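Local coordinates for uncharacterized protein (Bacteroides caccae, PDB 4R4K) that is of unknown function but has a cystatin-like fold of the NTF2 clan, a curved antiparallel sheet packed against helices, and binds polyethylene glycol fragments in the crystal, at residues A[10-15]-A[106-111]; A[81-86]-A[91-96]; A[57-62]-A[140-145]. All coordinates share one frame; numbering follows the deposited sequence. Where two conformers were deposited one is given.

Contact 1. Residues A[10-15]-A[106-111]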
loop_
_atom_site.group_PDB
_atom_site.type_symbol
_atom_site.label_atom_id
_atom_site.label_comp_id
_atom_site.label_asym_id
_atom_site.label_seq_id
_atom_site.Cartn_x
_atom_site.Cartn_y
_atom_site.Cartn_z
ATOM N N GLU A 10 11.763 13.069 11.019
ATOM C CA GLU A 10 10.482 13.502 10.456
ATOM C C GLU A 10 9.282 13.100 11.304
ATOM O O GLU A 10 9.186 11.973 11.749
ATOM C CB GLU A 10 10.267 12.883 9.076
ATOM C CG GLU A 10 10.994 13.587 7.968
ATOM C CD GLU A 10 10.779 12.959 6.609
ATOM O OE1 GLU A 10 10.132 11.881 6.502
ATOM O OE2 GLU A 10 11.308 13.584 5.673
ATOM N N ASP A 11 8.351 14.030 11.479
ATOM C CA ASP A 11 7.047 13.748 12.093
ATOM C C ASP A 11 6.212 12.880 11.120
ATOM O O ASP A 11 6.058 13.211 9.934
ATOM C CB ASP A 11 6.303 15.047 12.379
ATOM C CG ASP A 11 4.915 14.801 12.932
ATOM O OD1 ASP A 11 4.818 14.451 14.120
ATOM O OD2 ASP A 11 3.922 14.918 12.182
ATOM N N PHE A 12 5.683 11.781 11.615
ATOM C CA PHE A 12 4.967 10.840 10.724
ATOM C C PHE A 12 3.732 11.429 10.051
ATOM O O PHE A 12 3.551 11.263 8.823
ATOM C CB PHE A 12 4.541 9.569 11.448
ATOM C CG PHE A 12 3.824 8.583 10.547
ATOM C CD1 PHE A 12 4.546 7.823 9.663
ATOM C CD2 PHE A 12 2.443 8.480 10.531
ATOM C CE1 PHE A 12 3.930 6.948 8.795
ATOM C CE2 PHE A 12 1.802 7.585 9.674
ATOM C CZ PHE A 12 2.561 6.798 8.817
ATOM N N LYS A 13 2.870 12.103 10.810
ATOM C CA LYS A 13 1.636 12.657 10.220
ATOM C C LYS A 13 1.932 13.684 9.134
ATOM O O LYS A 13 1.262 13.716 8.083
ATOM C CB LYS A 13 0.731 13.285 11.287
ATOM C CG LYS A 13 -0.071 12.257 12.056
ATOM C CD LYS A 13 -1.010 12.901 13.075
ATOM N N SER A 14 2.941 14.513 9.379
ATOM C CA SER A 14 3.373 15.499 8.387
ATOM C C SER A 14 3.931 14.823 7.141
ATOM O O SER A 14 3.603 15.195 6.012
ATOM C CB SER A 14 4.410 16.454 8.996
ATOM O OG SER A 14 4.738 17.445 8.053
ATOM N N PHE A 15 4.775 13.820 7.337
ATOM C CA PHE A 15 5.238 12.982 6.230
ATOM C C PHE A 15 4.080 12.383 5.416
ATOM O O PHE A 15 4.096 12.399 4.182
ATOM C CB PHE A 15 6.139 11.851 6.746
ATOM C CG PHE A 15 6.142 10.632 5.860
ATOM C CD1 PHE A 15 6.917 10.583 4.699
ATOM C CD2 PHE A 15 5.351 9.531 6.180
ATOM C CE1 PHE A 15 6.928 9.435 3.902
ATOM C CE2 PHE A 15 5.318 8.411 5.354
ATOM C CZ PHE A 15 6.120 8.361 4.224
ATOM N N VAL A 106 0.244 -1.614 4.637
ATOM C CA VAL A 106 1.395 -0.794 4.297
ATOM C C VAL A 106 2.271 -0.643 5.537
ATOM O O VAL A 106 1.790 -0.315 6.626
ATOM C CB VAL A 106 0.985 0.615 3.832
ATOM C CG1 VAL A 106 2.196 1.343 3.255
ATOM C CG2 VAL A 106 -0.148 0.537 2.828
ATOM N N GLU A 107 3.554 -0.941 5.363
ATOM C CA GLU A 107 4.522 -0.886 6.443
ATOM C C GLU A 107 5.466 0.283 6.218
ATOM O O GLU A 107 6.096 0.386 5.149
ATOM C CB GLU A 107 5.328 -2.185 6.507
ATOM C CG GLU A 107 6.321 -2.221 7.659
ATOM C CD GLU A 107 7.021 -3.556 7.801
ATOM O OE1 GLU A 107 7.108 -4.298 6.812
ATOM O OE2 GLU A 107 7.507 -3.850 8.907
ATOM N N PHE A 108 5.559 1.154 7.225
ATOM C CA PHE A 108 6.370 2.360 7.188
ATOM C C PHE A 108 7.471 2.252 8.233
ATOM O O PHE A 108 7.243 1.756 9.345
ATOM C CB PHE A 108 5.560 3.584 7.585
ATOM C CG PHE A 108 4.398 3.872 6.701
ATOM C CD1 PHE A 108 4.536 4.682 5.573
ATOM C CD2 PHE A 108 3.165 3.375 7.024
ATOM C CE1 PHE A 108 3.437 4.964 4.794
ATOM C CE2 PHE A 108 2.068 3.645 6.249
ATOM C CZ PHE A 108 2.199 4.454 5.140
ATOM N N GLU A 109 8.672 2.670 7.855
ATOM C CA GLU A 109 9.788 2.683 8.792
ATOM C C GLU A 109 10.527 4.000 8.651
ATOM O O GLU A 109 10.707 4.509 7.532
ATOM C CB GLU A 109 10.716 1.492 8.547
ATOM C CG GLU A 109 10.069 0.176 8.910
ATOM C CD GLU A 109 11.012 -1.012 8.868
ATOM O OE1 GLU A 109 12.081 -0.917 8.227
ATOM O OE2 GLU A 109 10.660 -2.050 9.472
ATOM N N GLN A 110 10.941 4.541 9.792
ATOM C CA GLN A 110 11.747 5.718 9.803
ATOM C C GLN A 110 13.189 5.240 9.765
ATOM O O GLN A 110 13.663 4.549 10.677
ATOM C CB GLN A 110 11.478 6.581 11.027
ATOM C CG GLN A 110 12.080 7.966 10.863
ATOM C CD GLN A 110 12.189 8.715 12.165
ATOM O OE1 GLN A 110 12.762 8.210 13.104
ATOM N NE2 GLN A 110 11.650 9.901 12.223
ATOM N N ALA A 111 13.864 5.610 8.686
ATOM C CA ALA A 111 15.209 5.132 8.411
ATOM C C ALA A 111 16.262 5.881 9.246
ATOM O O ALA A 111 15.948 6.849 9.939
ATOM C CB ALA A 111 15.515 5.289 6.946
#
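Phe12 drives the edge of its ring into the face of Phe108, a T-shaped pair with the centroids 5.2 Å apart and the planes at 78°. Two atoms of the Phe12 rim do the touching: CZ stands over the middle of the Phe108 ring, and CE1 comes to 3.8 Å from Phe108 CG. CG of Phe12 lies anti to the backbone N (chi1 -179°), which sends the ring out from the start of the helix toward the strand. Phe15, one helical turn on from Asp11, reaches the same ring from another direction, its CE2 lying 3.8 Å from Phe108 CD1, with the two side chains at a slant. All three rings are buried, and Trp116 adds to the cluster by meeting both Phe12 and Phe15. This is how the N-terminal helix 12-21 is fastened to strand 104-110 of the five-stranded sheet, the helix-on-sheet core expected of a cystatin-like fold. Were Phe108 an alanine, the rim of Phe12 would probably face a gap and Phe15 CE2 would lose its partner on the strand, so that both rings could shift.

Toward the other end the contact thins out and turns polar. Gln110, partly exposed, extends its chain to the backbone of Glu10, where its NE2 sits 3.3 Å from Glu10 O; the clear partner of that amide nitrogen is Ser8 O, while Glu10 O accepts from Trp116 NE1. The carboxylate of Glu10 turns to a salt bridge with Arg29. On the exposed side of the helix start, Asp11 serves as N-cap: its OD2 takes the N-H of Ser14 at 3.0 Å, on the anti side of the carboxylate.

Contact 2. Residues A[81-86]-A[91-96]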
loop_
_atom_site.group_PDB
_atom_site.type_symbol
_atom_site.label_atom_id
_atom_site.label_comp_id
_atom_site.label_asym_id
_atom_site.label_seq_id
_atom_site.Cartn_x
_atom_site.Cartn_y
_atom_site.Cartn_z
ATOM N N SER A 81 -10.206 0.584 8.502
ATOM C CA SER A 81 -8.823 0.947 8.228
ATOM C C SER A 81 -8.233 1.510 9.500
ATOM O O SER A 81 -8.862 2.299 10.226
ATOM C CB SER A 81 -8.716 1.945 7.083
ATOM O OG SER A 81 -9.515 3.107 7.377
ATOM N N LYS A 82 -7.035 1.051 9.834
ATOM C CA LYS A 82 -6.414 1.414 11.099
ATOM C C LYS A 82 -4.925 1.144 11.080
ATOM O O LYS A 82 -4.448 0.284 10.328
ATOM C CB LYS A 82 -7.067 0.659 12.253
ATOM C CG LYS A 82 -6.878 -0.834 12.195
ATOM C CD LYS A 82 -7.785 -1.504 13.221
ATOM C CE LYS A 82 -7.816 -3.006 13.028
ATOM N NZ LYS A 82 -8.335 -3.700 14.233
ATOM N N PHE A 83 -4.196 1.894 11.903
ATOM C CA PHE A 83 -2.802 1.576 12.196
ATOM C C PHE A 83 -2.803 0.457 13.244
ATOM O O PHE A 83 -3.199 0.648 14.400
ATOM C CB PHE A 83 -2.016 2.805 12.645
ATOM C CG PHE A 83 -1.671 3.710 11.518
ATOM C CD1 PHE A 83 -0.552 3.458 10.740
ATOM C CD2 PHE A 83 -2.508 4.755 11.174
ATOM C CE1 PHE A 83 -0.250 4.271 9.660
ATOM C CE2 PHE A 83 -2.219 5.554 10.078
ATOM C CZ PHE A 83 -1.082 5.315 9.333
ATOM N N THR A 84 -2.400 -0.729 12.811
ATOM C CA THR A 84 -2.331 -1.903 13.690
ATOM C C THR A 84 -1.027 -1.947 14.462
ATOM O O THR A 84 -0.923 -2.637 15.480
ATOM C CB THR A 84 -2.460 -3.190 12.875
ATOM O OG1 THR A 84 -1.501 -3.172 11.797
ATOM C CG2 THR A 84 -3.860 -3.286 12.329
ATOM N N LEU A 85 -0.024 -1.246 13.956
ATOM C CA LEU A 85 1.217 -0.997 14.688
ATOM C C LEU A 85 1.470 0.487 14.612
ATOM O O LEU A 85 1.465 1.073 13.533
ATOM C CB LEU A 85 2.390 -1.776 14.076
ATOM C CG LEU A 85 3.721 -1.628 14.831
ATOM C CD1 LEU A 85 3.658 -2.388 16.142
ATOM C CD2 LEU A 85 4.894 -2.092 13.988
ATOM N N ASN A 86 1.699 1.103 15.758
ATOM C CA ASN A 86 1.923 2.530 15.813
ATOM C C ASN A 86 3.044 2.857 16.807
ATOM O O ASN A 86 2.800 3.330 17.917
ATOM C CB ASN A 86 0.617 3.231 16.174
ATOM C CG ASN A 86 0.720 4.744 16.111
ATOM O OD1 ASN A 86 1.594 5.303 15.446
ATOM N ND2 ASN A 86 -0.169 5.414 16.827
ATOM N N LYS A 91 5.467 1.815 11.711
ATOM C CA LYS A 91 4.023 1.823 11.679
ATOM C C LYS A 91 3.498 0.860 10.618
ATOM O O LYS A 91 4.124 0.673 9.575
ATOM C CB LYS A 91 3.507 3.236 11.461
ATOM C CG LYS A 91 3.973 4.196 12.564
ATOM C CD LYS A 91 3.275 5.520 12.504
ATOM C CE LYS A 91 4.004 6.573 13.318
ATOM N NZ LYS A 91 3.955 6.293 14.779
ATOM N N VAL A 92 2.342 0.259 10.877
ATOM C CA VAL A 92 1.693 -0.627 9.928
ATOM C C VAL A 92 0.210 -0.239 9.853
ATOM O O VAL A 92 -0.456 -0.097 10.870
ATOM C CB VAL A 92 1.787 -2.114 10.301
ATOM C CG1 VAL A 92 0.999 -2.966 9.309
ATOM C CG2 VAL A 92 3.231 -2.559 10.373
ATOM N N PHE A 93 -0.230 0.019 8.627
ATOM C CA PHE A 93 -1.595 0.399 8.324
ATOM C C PHE A 93 -2.261 -0.783 7.605
ATOM O O PHE A 93 -1.680 -1.369 6.690
ATOM C CB PHE A 93 -1.594 1.627 7.438
ATOM C CG PHE A 93 -2.962 2.146 7.098
ATOM C CD1 PHE A 93 -3.658 2.971 7.986
ATOM C CD2 PHE A 93 -3.545 1.837 5.871
ATOM C CE1 PHE A 93 -4.908 3.468 7.645
ATOM C CE2 PHE A 93 -4.776 2.343 5.531
ATOM C CZ PHE A 93 -5.451 3.172 6.410
ATOM N N GLU A 94 -3.456 -1.133 8.045
ATOM C CA GLU A 94 -4.219 -2.241 7.491
ATOM C C GLU A 94 -5.647 -1.812 7.210
ATOM O O GLU A 94 -6.225 -1.063 7.988
ATOM C CB GLU A 94 -4.188 -3.437 8.442
ATOM C CG GLU A 94 -2.969 -4.271 8.191
ATOM C CD GLU A 94 -2.785 -5.428 9.146
ATOM O OE1 GLU A 94 -3.778 -5.930 9.726
ATOM O OE2 GLU A 94 -1.624 -5.859 9.272
ATOM N N ALA A 95 -6.189 -2.266 6.071
ATOM C CA ALA A 95 -7.560 -1.977 5.718
ATOM C C ALA A 95 -8.223 -3.193 5.084
ATOM O O ALA A 95 -7.568 -4.004 4.403
ATOM C CB ALA A 95 -7.637 -0.788 4.783
ATOM N N GLY A 96 -9.523 -3.339 5.339
ATOM C CA GLY A 96 -10.291 -4.429 4.772
ATOM C C GLY A 96 -11.674 -4.524 5.391
ATOM O O GLY A 96 -11.972 -3.816 6.380
#
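The Phe83 ring takes Phe93 CD1 over the centre of one face, 3.6 Å above its plane, while Phe83 CD2 lies at the edge of the Phe93 ring, near its plane. The pair is edge-to-face, planes at 61°, and Phe93 CB adds an off-centre CH-pi contact to the same Phe83 ring. With CG anti to the backbone N (chi1 -178°), Phe93 leans along the strand, bringing its CZ to 3.6 Å from Ser81 CB. On this face too, Lys91 runs alongside Asn86 and bends at its last torsion (chi4 -67°) to give NZ to Asn86 OD1 at 2.6 Å; Glu87 O also accepts from this ammonium. The other face carries Leu85 CB against Val92 CB; at the corner, the Thr84 methyl lies beside Glu94. Between the faces, Lys82 and Glu94 exchange two fairly straight backbone bonds, and Val92 N donates to Leu85 O at 2.9 Å. Val92 O receives weak bonds from both Thr84 N and Leu85 N. Two residues thus answer one, a classic beta bulge where strand 78-87 turns a corner in its antiparallel hairpin with strand 90-97.

Contact 3. Residues A[57-62]-A[140-145]. With PEU (2,5,8,11,14,17,20,23,26,29,32,35,38,41,44,47,50,53,56,59,62,65,68,71,74,77,80-heptacosaoxadooctacontan-82-ol), chain J; PEU (2,5,8,11,14,17,20,23,26,29,32,35,38,41,44,47,50,53,56,59,62,65,68,71,74,77,80-heptacosaoxadooctacontan-82-ol), chain H.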
loop_
_atom_site.group_PDB
_atom_site.type_symbol
_atom_site.label_atom_id
_atom_site.label_comp_id
_atom_site.label_asym_id
_atom_site.label_seq_id
_atom_site.Cartn_x
_atom_site.Cartn_y
_atom_site.Cartn_z
ATOM N N LYS A 57 4.870 -1.433 -10.618
ATOM C CA LYS A 57 3.671 -2.087 -10.100
ATOM C C LYS A 57 2.963 -1.314 -8.992
ATOM O O LYS A 57 1.852 -1.656 -8.619
ATOM C CB LYS A 57 4.029 -3.488 -9.583
ATOM C CG LYS A 57 4.576 -4.413 -10.671
ATOM C CD LYS A 57 4.756 -5.835 -10.166
ATOM C CE LYS A 57 5.413 -6.723 -11.210
ATOM N NZ LYS A 57 6.874 -6.460 -11.339
ATOM N N TRP A 58 3.610 -0.285 -8.454
ATOM C CA TRP A 58 3.089 0.435 -7.292
ATOM C C TRP A 58 1.804 1.225 -7.552
ATOM O O TRP A 58 1.802 2.115 -8.381
ATOM C CB TRP A 58 4.141 1.419 -6.762
ATOM C CG TRP A 58 3.677 2.207 -5.582
ATOM C CD1 TRP A 58 3.329 3.536 -5.553
ATOM C CD2 TRP A 58 3.476 1.701 -4.258
ATOM N NE1 TRP A 58 2.918 3.887 -4.281
ATOM C CE2 TRP A 58 2.993 2.779 -3.469
ATOM C CE3 TRP A 58 3.628 0.435 -3.671
ATOM C CZ2 TRP A 58 2.690 2.630 -2.125
ATOM C CZ3 TRP A 58 3.333 0.299 -2.330
ATOM C CH2 TRP A 58 2.873 1.389 -1.575
ATOM N N PRO A 59 0.722 0.911 -6.815
ATOM C CA PRO A 59 -0.455 1.793 -6.838
ATOM C C PRO A 59 -0.293 2.971 -5.884
ATOM O O PRO A 59 -0.173 2.768 -4.677
ATOM C CB PRO A 59 -1.604 0.880 -6.353
ATOM C CG PRO A 59 -1.007 -0.503 -6.250
ATOM C CD PRO A 59 0.452 -0.290 -6.027
ATOM N N LEU A 60 -0.377 4.187 -6.414
ATOM C CA LEU A 60 -0.267 5.375 -5.605
ATOM C C LEU A 60 -1.403 5.467 -4.586
ATOM O O LEU A 60 -2.571 5.261 -4.935
ATOM C CB LEU A 60 -0.204 6.612 -6.505
ATOM C CG LEU A 60 1.073 6.728 -7.360
ATOM C CD1 LEU A 60 0.864 7.684 -8.522
ATOM C CD2 LEU A 60 2.265 7.179 -6.534
ATOM N N LEU A 61 -1.025 5.797 -3.352
ATOM C CA LEU A 61 -1.940 5.868 -2.208
ATOM C C LEU A 61 -2.327 7.308 -1.899
ATOM O O LEU A 61 -1.466 8.176 -1.802
ATOM C CB LEU A 61 -1.272 5.281 -0.979
ATOM C CG LEU A 61 -0.990 3.791 -1.107
ATOM C CD1 LEU A 61 -0.179 3.341 0.087
ATOM C CD2 LEU A 61 -2.264 2.967 -1.255
ATOM N N ASP A 62 -3.631 7.564 -1.800
ATOM C CA ASP A 62 -4.115 8.910 -1.528
ATOM C C ASP A 62 -4.521 9.117 -0.084
ATOM O O ASP A 62 -4.514 8.176 0.703
ATOM C CB ASP A 62 -5.221 9.296 -2.519
ATOM C CG ASP A 62 -6.520 8.550 -2.321
ATOM O OD1 ASP A 62 -6.753 7.923 -1.263
ATOM O OD2 ASP A 62 -7.360 8.621 -3.249
ATOM N N GLN A 140 -1.274 -2.610 -15.875
ATOM C CA GLN A 140 -1.698 -1.521 -16.746
ATOM C C GLN A 140 -2.881 -0.739 -16.127
ATOM O O GLN A 140 -2.953 0.469 -16.281
ATOM C CB GLN A 140 -2.053 -2.049 -18.141
ATOM C CG GLN A 140 -2.583 -0.994 -19.117
ATOM C CD GLN A 140 -1.590 0.129 -19.408
ATOM O OE1 GLN A 140 -0.383 -0.087 -19.422
ATOM N NE2 GLN A 140 -2.104 1.330 -19.632
ATOM N N GLN A 141 -3.818 -1.439 -15.485
ATOM C CA GLN A 141 -4.937 -0.777 -14.789
ATOM C C GLN A 141 -4.419 0.129 -13.679
ATOM O O GLN A 141 -4.909 1.253 -13.494
ATOM C CB GLN A 141 -5.922 -1.804 -14.235
ATOM C CG GLN A 141 -6.752 -2.482 -15.308
ATOM C CD GLN A 141 -7.487 -3.717 -14.817
ATOM O OE1 GLN A 141 -7.532 -4.005 -13.618
ATOM N NE2 GLN A 141 -8.066 -4.460 -15.757
ATOM N N VAL A 142 -3.438 -0.359 -12.934
ATOM C CA VAL A 142 -2.790 0.437 -11.886
ATOM C C VAL A 142 -2.115 1.675 -12.471
ATOM O O VAL A 142 -2.247 2.784 -11.950
ATOM C CB VAL A 142 -1.794 -0.415 -11.075
ATOM C CG1 VAL A 142 -0.921 0.474 -10.185
ATOM C CG2 VAL A 142 -2.550 -1.452 -10.259
ATOM N N LYS A 143 -1.443 1.515 -13.602
ATOM C CA LYS A 143 -0.878 2.661 -14.304
ATOM C C LYS A 143 -1.923 3.741 -14.645
ATOM O O LYS A 143 -1.672 4.947 -14.522
ATOM C CB LYS A 143 -0.202 2.201 -15.590
ATOM C CG LYS A 143 0.473 3.341 -16.342
ATOM C CD LYS A 143 1.151 2.880 -17.608
ATOM C CE LYS A 143 1.778 4.049 -18.324
ATOM N NZ LYS A 143 2.758 3.602 -19.348
ATOM N N GLU A 144 -3.075 3.299 -15.124
ATOM C CA GLU A 144 -4.176 4.199 -15.472
ATOM C C GLU A 144 -4.748 4.895 -14.226
ATOM O O GLU A 144 -5.008 6.100 -14.231
ATOM C CB GLU A 144 -5.242 3.428 -16.247
ATOM C CG GLU A 144 -4.745 3.039 -17.637
ATOM C CD GLU A 144 -5.477 1.857 -18.259
ATOM O OE1 GLU A 144 -6.490 1.380 -17.704
ATOM O OE2 GLU A 144 -5.046 1.427 -19.351
ATOM N N GLU A 145 -4.907 4.159 -13.136
ATOM C CA GLU A 145 -5.274 4.793 -11.852
ATOM C C GLU A 145 -4.244 5.827 -11.408
ATOM O O GLU A 145 -4.583 6.882 -10.875
ATOM C CB GLU A 145 -5.460 3.728 -10.758
ATOM C CG GLU A 145 -6.565 2.722 -11.048
ATOM C CD GLU A 145 -7.969 3.259 -10.848
ATOM O OE1 GLU A 145 -8.150 4.288 -10.150
ATOM O OE2 GLU A 145 -8.908 2.638 -11.401
HETATM O OCV PEU J . -12.158 10.201 -10.109
HETATM C CCW PEU J . -10.931 9.515 -9.918
HETATM C CCX PEU J . -10.098 10.190 -8.844
HETATM O OCY PEU J . -9.182 9.210 -8.354
HETATM C CCZ PEU J . -7.820 9.378 -8.754
HETATM C CDA PEU J . -6.983 9.275 -7.492
HETATM O ODB PEU J . -7.115 10.488 -6.763
HETATM C CDC PEU J . -6.908 10.390 -5.349
HETATM C CDD PEU J . -7.870 11.304 -4.583
HETATM O ODE PEU J . -7.146 12.228 -3.753
HETATM O OCP PEU H . -10.170 -4.161 -7.396
HETATM C CCQ PEU H . -8.863 -3.622 -7.573
HETATM C CCR PEU H . -8.138 -3.576 -6.233
HETATM O OCS PEU H . -8.890 -2.805 -5.294
HETATM C CCT PEU H . -9.184 -3.503 -4.072
HETATM C CCU PEU H . -7.945 -3.603 -3.185
HETATM O OCV PEU H . -7.416 -2.291 -3.004
HETATM C CCW PEU H . -6.460 -2.189 -1.956
HETATM C CCX PEU H . -5.593 -0.969 -2.219
HETATM O OCY PEU H . -6.374 0.226 -2.336
HETATM C CCZ PEU H . -5.604 1.427 -2.525
HETATM C CDA PEU H . -4.978 1.520 -3.920
HETATM O ODB PEU H . -5.247 2.781 -4.533
HETATM C CDC PEU H . -5.743 2.701 -5.875
HETATM C CDD PEU H . -7.202 2.241 -5.841
HETATM O ODE PEU H . -7.874 2.584 -7.057
#
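Bound polyethylene glycol marks the pocket beside this contact, where Leu60, Leu61 and Glu145 line the site of one glycol molecule and Asp62 that of a second. At the contact itself, a single branch of Val142 on the helix packs into the irregular segment 57-62. Val142 CG1, anti to the backbone N (chi1 168°), is the methyl that does the work. Val142 CG1 comes to 3.6 Å from Pro59 CA, and Trp58 O is 3.7 Å from the same Val142 CG1, with Lys57 O only slightly farther away. The meeting is small and buried, one methyl against a proline and two carbonyl oxygens. Those oxygens have polar partners elsewhere, Lys57 O accepting from Tyr126 OH and Trp58 O from Asn146 ND2. Asn146 also receives the Leu60 N-H on its OD1, so the amide of one helix residue grips the segment on both sides of Pro59.

Two touches to the glycol come from these segments. Leu61 CD2 lies 3.9 Å from CCZ of the chain H molecule, an apolar touch, and Glu145, bent at chi2, brings OE1 to 3.5 Å from ODE of the same molecule. Along the helix, Gln140 NE2 donates to Glu144 OE2 at 3.0 Å, keeping those two side chains together on the outer surface.

Segment 57-62 threads between several elements: Val142 of helix 135-152 meets it at Pro59, Leu60 presses on helix 23-28 and on Phe149, the Trp58 side chain touches Val118 and Cys121 of strand 116-123, and Trp125 touches both Pro59 and Val142.

Overall arrangement
Contacts 1 and 2 share the five-stranded sheet. Strands 90-97 and 104-110 are neighbours in it, joined by backbone bonds such as Phe108 N to Lys91 O, and Phe12 packs on Lys91 and Phe83, so the aromatic groups of the two contacts run together. Contact 1 is buried, helix against sheet and mainly aromatic; contact 2 is partly buried, with strand pairing at its heart and polar groups toward solvent. Contact 3 is also buried, but the smallest of the three, and aliphatic, joining a loop to the C-terminal helix. It meets contact 1 through Leu61 and Val106, yet does not touch contact 2, which lies across the chain's centre.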